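Local coordinates for protein DNA helicase RecQ (Deinococcus radiodurans, PDB 2RHF) that probably couples ATP hydrolysis to the unwinding of duplex DNA in the 3'-5' direction, the piece here being its third C-terminal HRDC domain, at residues A[11-15]-A[29-35]. Residues are numbered along the deposited sequence; the frame is centred on the assembly and turned at random.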
# COMPACT_ATOMS: atom_id res chain seq x y z
N LEU A 11 4.50 -3.77 -2.41
CA LEU A 11 3.37 -3.65 -1.51
C LEU A 11 3.19 -4.91 -0.64
O LEU A 11 2.85 -4.80 0.53
CB LEU A 11 2.10 -3.32 -2.28
CG LEU A 11 2.10 -1.91 -2.88
CD1 LEU A 11 1.04 -1.82 -3.97
CD2 LEU A 11 1.90 -0.83 -1.82
N ARG A 12 3.45 -6.08 -1.21
CA ARG A 12 3.44 -7.31 -0.42
C ARG A 12 4.55 -7.31 0.63
O ARG A 12 4.34 -7.75 1.77
CB ARG A 12 3.57 -8.54 -1.31
CG ARG A 12 2.28 -8.92 -1.99
CD ARG A 12 2.33 -10.30 -2.66
NE ARG A 12 0.97 -10.68 -3.03
CZ ARG A 12 0.34 -10.28 -4.13
NH1 ARG A 12 0.97 -9.54 -5.03
NH2 ARG A 12 -0.92 -10.63 -4.35
N GLU A 13 5.73 -6.81 0.26
CA GLU A 13 6.85 -6.69 1.19
C GLU A 13 6.52 -5.71 2.30
O GLU A 13 6.79 -5.96 3.48
CB GLU A 13 8.11 -6.28 0.43
CG GLU A 13 8.64 -7.41 -0.45
CD GLU A 13 9.67 -7.00 -1.49
OE1 GLU A 13 9.87 -5.79 -1.74
OE2 GLU A 13 10.28 -7.91 -2.09
N LEU A 14 5.91 -4.58 1.94
CA LEU A 14 5.48 -3.61 2.94
C LEU A 14 4.46 -4.25 3.88
O LEU A 14 4.54 -4.11 5.11
CB LEU A 14 4.88 -2.38 2.28
CG LEU A 14 4.21 -1.41 3.26
CD1 LEU A 14 5.19 -0.86 4.29
CD2 LEU A 14 3.53 -0.30 2.52
N ARG A 15 3.47 -4.93 3.31
CA ARG A 15 2.44 -5.55 4.12
C ARG A 15 3.04 -6.52 5.15
O ARG A 15 2.63 -6.52 6.31
CB ARG A 15 1.40 -6.23 3.23
CG ARG A 15 0.21 -6.82 4.01
CD ARG A 15 -0.94 -7.17 3.11
NE ARG A 15 -0.59 -8.22 2.16
CZ ARG A 15 -1.42 -8.69 1.23
NH1 ARG A 15 -2.65 -8.20 1.12
NH2 ARG A 15 -1.02 -9.64 0.42
N VAL A 29 -4.15 -5.82 7.73
CA VAL A 29 -3.29 -4.72 7.27
C VAL A 29 -3.90 -4.06 6.03
O VAL A 29 -4.27 -2.89 6.08
CB VAL A 29 -1.83 -5.19 7.09
CG1 VAL A 29 -0.99 -4.09 6.44
CG2 VAL A 29 -1.25 -5.57 8.45
N PHE A 30 -4.00 -4.79 4.92
CA PHE A 30 -4.84 -4.40 3.79
C PHE A 30 -5.03 -5.59 2.88
O PHE A 30 -4.15 -6.43 2.75
CB PHE A 30 -4.38 -3.12 3.04
CG PHE A 30 -2.94 -3.14 2.56
CD1 PHE A 30 -2.59 -3.76 1.37
CD2 PHE A 30 -1.96 -2.46 3.27
CE1 PHE A 30 -1.28 -3.74 0.91
CE2 PHE A 30 -0.63 -2.42 2.81
CZ PHE A 30 -0.30 -3.07 1.64
N THR A 31 -6.19 -5.67 2.25
CA THR A 31 -6.55 -6.86 1.50
C THR A 31 -5.89 -6.89 0.12
O THR A 31 -5.33 -5.88 -0.35
CB THR A 31 -8.06 -6.94 1.30
OG1 THR A 31 -8.44 -5.96 0.33
CG2 THR A 31 -8.81 -6.69 2.62
N ASN A 32 -5.97 -8.04 -0.55
CA ASN A 32 -5.44 -8.14 -1.88
C ASN A 32 -6.14 -7.24 -2.88
O ASN A 32 -5.50 -6.70 -3.77
CB ASN A 32 -5.44 -9.58 -2.39
CG ASN A 32 -4.26 -10.38 -1.88
OD1 ASN A 32 -3.53 -9.95 -0.99
ND2 ASN A 32 -4.07 -11.56 -2.44
N ALA A 33 -7.45 -7.05 -2.75
CA ALA A 33 -8.15 -6.12 -3.66
C ALA A 33 -7.59 -4.71 -3.47
O ALA A 33 -7.40 -3.97 -4.45
CB ALA A 33 -9.65 -6.14 -3.43
N THR A 34 -7.33 -4.33 -2.23
CA THR A 34 -6.76 -3.01 -1.95
C THR A 34 -5.33 -2.92 -2.51
O THR A 34 -4.97 -1.91 -3.14
CB THR A 34 -6.79 -2.73 -0.45
OG1 THR A 34 -8.15 -2.71 -0.00
CG2 THR A 34 -6.13 -1.39 -0.14
N LEU A 35 -4.54 -3.97 -2.31
CA LEU A 35 -3.19 -4.03 -2.85
C LEU A 35 -3.19 -3.85 -4.36
O LEU A 35 -2.40 -3.05 -4.91
CB LEU A 35 -2.55 -5.35 -2.44
CG LEU A 35 -1.05 -5.51 -2.69
CD1 LEU A 35 -0.47 -6.53 -1.74
CD2 LEU A 35 -0.75 -5.89 -4.12
O HOH W 1 -1.41 -12.47 -2.31
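Arg15 reaches from helix 4-22 to the turn before helix 32-41 and to the first residue of that helix, and makes three hydrogen bonds there. Its NH1 donates to the backbone carbonyl Phe30 O at 2.8 Å, and its NH1 and NH2 both grip one atom, Asn32 OD1, each at 2.9 Å. The two bonds to Asn32 lie in the amide's carbonyl plane, guanidinium and amide being only 21° apart, whereas NH1 stands somewhat tilted from the carbonyl plane of Phe30. Arg15 starts with CG anti to its own backbone nitrogen (chi1 -176°) and bends at chi3, which carries the chain over the Phe30 ring face and turns the guanidinium edge to both acceptors. A water joins the neighbouring side chains, accepting from Arg12 NH2 and from Asn32 ND2, so both ends of the Asn32 amide are engaged.

The aliphatic stem of Arg15 and the leucines add van der Waals contacts. Arg15 CD sits over one face of the Phe30 ring in a CH-pi contact, 4.2 Å from the centroid, while Arg15 CG meets Val29 CG1. Leu35 CD1 covers one face of the Arg15 guanidinium and also touches Arg12 CG at 3.7 Å; Leu35 CG packs on Leu11 CB at 3.9 Å. Replacing Arg15 by an alanine removes the donors to Phe30 O and Asn32 OD1 and would probably leave the Asn32 amide freer to turn and the turn less firmly tied to helix 4-22.

Thr31 N-caps helix 32-41, its OG1 accepting from Thr34 N at 3.2 Å. Val29 also touches Tyr63 of helix 57-76. The contact thus joins a capped helix start and the turn before it to the long first helix of the compact, all-helical HRDC fold.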